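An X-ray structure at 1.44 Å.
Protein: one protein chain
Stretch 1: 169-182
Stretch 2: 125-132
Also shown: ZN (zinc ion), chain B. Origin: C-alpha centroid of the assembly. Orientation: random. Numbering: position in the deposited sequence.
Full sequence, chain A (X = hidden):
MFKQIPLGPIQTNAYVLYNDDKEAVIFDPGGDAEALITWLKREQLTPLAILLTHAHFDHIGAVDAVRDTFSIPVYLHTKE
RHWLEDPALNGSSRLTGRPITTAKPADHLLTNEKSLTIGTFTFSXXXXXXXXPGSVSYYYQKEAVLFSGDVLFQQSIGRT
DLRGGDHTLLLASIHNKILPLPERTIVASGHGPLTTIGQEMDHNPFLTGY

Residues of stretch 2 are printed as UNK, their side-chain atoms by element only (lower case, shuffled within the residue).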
# COMPACT_ATOMS: atom_id res chain seq x y z
N LEU A 169 18.63 -0.52 -3.35
CA LEU A 169 17.81 -1.14 -2.32
C LEU A 169 16.52 -1.70 -2.91
O LEU A 169 16.07 -2.78 -2.53
CB LEU A 169 17.52 -0.09 -1.25
CG LEU A 169 16.91 -0.52 0.07
CD1 LEU A 169 17.70 -1.66 0.67
CD2 LEU A 169 16.92 0.68 1.01
N LEU A 170 15.92 -0.97 -3.86
CA LEU A 170 14.69 -1.45 -4.49
C LEU A 170 14.92 -2.79 -5.18
O LEU A 170 14.11 -3.71 -5.03
CB LEU A 170 14.17 -0.42 -5.49
CG LEU A 170 12.88 -0.88 -6.15
CD1 LEU A 170 11.80 -0.99 -5.09
CD2 LEU A 170 12.46 0.10 -7.22
N LEU A 171 16.02 -2.92 -5.91
CA LEU A 171 16.26 -4.18 -6.62
C LEU A 171 16.49 -5.34 -5.66
O LEU A 171 16.06 -6.47 -5.92
CB LEU A 171 17.42 -4.04 -7.60
CG LEU A 171 17.03 -3.34 -8.90
CD1 LEU A 171 18.24 -3.10 -9.74
CD2 LEU A 171 15.99 -4.16 -9.67
N ALA A 172 17.15 -5.08 -4.54
CA ALA A 172 17.30 -6.11 -3.52
C ALA A 172 15.95 -6.49 -2.91
O ALA A 172 15.68 -7.67 -2.70
CB ALA A 172 18.28 -5.66 -2.44
N SER A 173 15.12 -5.50 -2.59
CA SER A 173 13.77 -5.83 -2.11
C SER A 173 13.04 -6.73 -3.09
O SER A 173 12.41 -7.72 -2.69
CB SER A 173 12.94 -4.56 -1.86
OG SER A 173 13.46 -3.83 -0.77
N ILE A 174 13.12 -6.42 -4.38
CA ILE A 174 12.41 -7.20 -5.39
C ILE A 174 12.97 -8.62 -5.46
O ILE A 174 12.23 -9.60 -5.34
CB ILE A 174 12.43 -6.49 -6.75
CG1 ILE A 174 11.58 -5.22 -6.68
CG2 ILE A 174 11.92 -7.41 -7.85
CD1 ILE A 174 11.72 -4.32 -7.88
N HIS A 175 14.28 -8.75 -5.67
CA HIS A 175 14.86 -10.07 -5.87
C HIS A 175 14.85 -10.91 -4.59
O HIS A 175 14.61 -12.12 -4.65
CB HIS A 175 16.28 -9.94 -6.40
CG HIS A 175 16.34 -9.53 -7.84
ND1 HIS A 175 15.81 -10.30 -8.86
CD2 HIS A 175 16.85 -8.42 -8.43
CE1 HIS A 175 16.00 -9.69 -10.01
NE2 HIS A 175 16.64 -8.55 -9.78
N ASN A 176 15.12 -10.29 -3.44
CA ASN A 176 15.33 -11.05 -2.21
C ASN A 176 14.06 -11.27 -1.40
O ASN A 176 14.00 -12.23 -0.63
CB ASN A 176 16.38 -10.39 -1.32
CG ASN A 176 17.73 -10.26 -2.00
OD1 ASN A 176 18.04 -10.99 -2.94
ND2 ASN A 176 18.54 -9.30 -1.55
N LYS A 177 13.06 -10.41 -1.55
CA LYS A 177 11.87 -10.50 -0.71
C LYS A 177 10.57 -10.73 -1.47
O LYS A 177 9.69 -11.43 -0.97
CB LYS A 177 11.75 -9.23 0.14
CG LYS A 177 12.99 -9.02 1.02
CD LYS A 177 12.90 -7.75 1.82
CE LYS A 177 14.12 -7.62 2.71
NZ LYS A 177 14.18 -6.28 3.36
N ILE A 178 10.42 -10.16 -2.67
CA ILE A 178 9.16 -10.27 -3.39
C ILE A 178 9.15 -11.47 -4.34
O ILE A 178 8.26 -12.32 -4.24
CB ILE A 178 8.84 -8.96 -4.12
CG1 ILE A 178 8.53 -7.90 -3.06
CG2 ILE A 178 7.68 -9.14 -5.09
CD1 ILE A 178 8.12 -6.60 -3.63
N LEU A 179 10.12 -11.54 -5.24
CA LEU A 179 10.11 -12.61 -6.23
C LEU A 179 10.21 -14.03 -5.67
O LEU A 179 9.73 -14.94 -6.36
CB LEU A 179 11.15 -12.34 -7.33
CG LEU A 179 10.92 -11.06 -8.14
CD1 LEU A 179 11.99 -10.89 -9.20
CD2 LEU A 179 9.53 -11.02 -8.76
N PRO A 180 10.79 -14.29 -4.49
CA PRO A 180 10.73 -15.67 -3.95
C PRO A 180 9.33 -16.14 -3.55
O PRO A 180 9.16 -17.33 -3.28
CB PRO A 180 11.67 -15.63 -2.73
CG PRO A 180 12.56 -14.48 -2.99
CD PRO A 180 11.71 -13.46 -3.69
N LEU A 181 8.34 -15.25 -3.48
CA LEU A 181 6.99 -15.66 -3.14
C LEU A 181 6.40 -16.52 -4.26
O LEU A 181 6.89 -16.51 -5.39
CB LEU A 181 6.12 -14.42 -2.91
CG LEU A 181 6.48 -13.66 -1.63
CD1 LEU A 181 5.77 -12.32 -1.59
CD2 LEU A 181 6.14 -14.49 -0.40
N PRO A 182 5.34 -17.28 -3.98
CA PRO A 182 4.81 -18.21 -4.99
C PRO A 182 4.43 -17.49 -6.27
O PRO A 182 3.92 -16.36 -6.25
CB PRO A 182 3.59 -18.83 -4.30
CG PRO A 182 3.90 -18.75 -2.86
CD PRO A 182 4.66 -17.46 -2.68
N UNK A 125 4.47 -9.82 6.72
CA UNK A 125 4.91 -8.45 6.47
C UNK A 125 6.37 -8.45 6.05
O UNK A 125 7.22 -9.00 6.76
c UNK A 125 5.22 -6.17 7.45
c UNK A 125 4.69 -7.56 7.70
c UNK A 125 3.22 -7.55 8.09
N UNK A 126 6.66 -7.83 4.92
CA UNK A 126 8.03 -7.66 4.46
C UNK A 126 8.35 -6.18 4.41
O UNK A 126 7.56 -5.38 3.93
c UNK A 126 6.40 -11.57 2.69
c UNK A 126 8.71 -12.00 3.09
c UNK A 126 8.19 -8.25 3.07
c UNK A 126 7.43 -12.46 2.86
c UNK A 126 8.95 -10.64 3.17
c UNK A 126 6.65 -10.20 2.76
c UNK A 126 7.92 -9.73 2.99
N UNK A 127 9.53 -5.82 4.90
CA UNK A 127 10.02 -4.46 4.78
C UNK A 127 10.72 -4.37 3.42
O UNK A 127 11.73 -5.04 3.20
n UNK A 127 11.62 -0.49 5.76
c UNK A 127 10.74 -1.53 5.57
c UNK A 127 10.93 -4.10 5.95
c UNK A 127 12.75 -0.96 6.25
n UNK A 127 12.63 -2.27 6.36
c UNK A 127 11.38 -2.66 5.95
N UNK A 128 10.16 -3.57 2.50
CA UNK A 128 10.58 -3.56 1.10
C UNK A 128 10.91 -2.15 0.65
O UNK A 128 10.23 -1.58 -0.22
c UNK A 128 9.38 -5.67 0.45
o UNK A 128 8.24 -3.57 0.44
c UNK A 128 9.51 -4.18 0.19
N UNK A 129 11.97 -1.55 1.21
CA UNK A 129 12.35 -0.18 0.85
C UNK A 129 13.00 -0.05 -0.52
O UNK A 129 13.27 -1.05 -1.20
c UNK A 129 13.98 -1.12 2.32
c UNK A 129 12.82 -2.09 2.29
c UNK A 129 13.33 0.21 1.97
N UNK A 130 13.28 1.18 -0.92
CA UNK A 130 13.88 1.47 -2.21
C UNK A 130 13.13 2.57 -2.92
O UNK A 130 13.72 3.54 -3.40
N UNK A 131 11.80 2.41 -3.02
CA UNK A 131 10.95 3.51 -3.46
C UNK A 131 10.71 4.50 -2.32
O UNK A 131 10.66 5.72 -2.54
c UNK A 131 7.44 5.54 -5.31
c UNK A 131 8.56 3.96 -4.25
c UNK A 131 9.63 2.94 -4.01
n UNK A 131 6.79 5.26 -4.19
n UNK A 131 8.51 4.76 -5.37
c UNK A 131 7.47 4.27 -3.52
N UNK A 132 10.61 4.01 -1.09
CA UNK A 132 10.52 4.87 0.09
C UNK A 132 11.04 4.07 1.27
O UNK A 132 10.99 2.83 1.25
o UNK A 132 8.23 4.36 0.81
c UNK A 132 9.09 5.38 0.33
ZN ZN B . 4.99 6.08 -3.61
O HOH W 1 3.61 6.95 -4.66

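Position 125 carries three side-chain carbons, one bearing the other two, a fork at the beta carbon. None comes near stretch 1, and the position is buried. The branched, all-carbon shape is Val-125.

At position 126 a single carbon leads to a six-membered ring of carbons with no heteroatom, and its CA-to-CB bond points toward the helix. The carbonyl of Lys-177 lies over one face of the ring, and Leu-181 CD2 packs obliquely beside it. This is Phe-126. Lys-177 O is 4.2 Å from Phe-126 CE1, and Leu-181 CD2 is 4.1 Å from Phe-126 CZ. The ring thus meets Lys-177 in the helix and Leu-181, which closes the type I turn begun at Ile-178.

Position 127 has one carbon followed by a five-membered ring of three carbons and two nitrogens. Its CB comes within 4.7 Å of Lys-177 NZ and the ring lies farther off, so the bond to stretch 1 is made by the backbone carbonyl. The ring makes it His-127. Lys-177 NZ donates a hydrogen bond to His-127 O at 2.8 Å, reached by a chain with chi1 m and its other three torsions t.

Position 128 shows a carbon carrying one oxygen and one carbon, the carbon branch resting against Ile-178 and Lys-177. Two different branches on the beta carbon identify Thr-128. Its methyl, Thr-128 CG2, is 4.2 Å from Ile-178 CG1 and 4.3 Å from Lys-177 CB, while its hydroxyl is hydrogen-bonded elsewhere in the structure.

At position 129 three carbons close a ring onto the backbone nitrogen, and one of them packs on Leu-169 CD2, so this is Pro-129. Its CG lies 3.7 Å from Leu-169 CD2, an apolar contact at the start of stretch 1. Ser-173 OG donates a hydrogen bond to Pro-129 O at 2.8 Å; the same OG lies 3.4 Å from Pro-129 N, but that nitrogen has no hydrogen to share.

Position 130 has no side-chain atoms: Gly-130. Its CA sits 3.8 Å from Leu-170 CA, and an ideal CB would fall 2.3 Å from that same Leu-170 CA, a clash. The backbone angles, phi 131° and psi -51°, independently call for glycine, since a CB would also jam against the preceding carbonyl oxygen.

Position 131 again has one carbon and a five-membered ring of three carbons and two nitrogens. Leu-170 CD1 approaches its backbone N at 4.0 Å, but the end of the side chain leads away from the helix. This is His-131, and His-131 NE2 binds the zinc ion ZN at 2.1 Å.

Position 132 has one carbon and one oxygen, out of reach of stretch 1: Ser-132.

The contact works by graded spacing. Strand and helix run roughly antiparallel, at 149°. Lys-177 CA and Phe-126 CA are 7.0 Å apart, Ser-173 CA and Thr-128 CA 5.1 Å, Leu-170 CA and Gly-130 CA 3.8 Å. An aromatic ring occupies the wide end; the beta carbons of Ser-173 and Thr-128 meet in the middle; bare backbone fills the narrow end. Two helix side chains, four residues apart, donate to carbonyls of the other stretch and tie this packing together.

Stretch 2 (125-132) VFHTPGHS
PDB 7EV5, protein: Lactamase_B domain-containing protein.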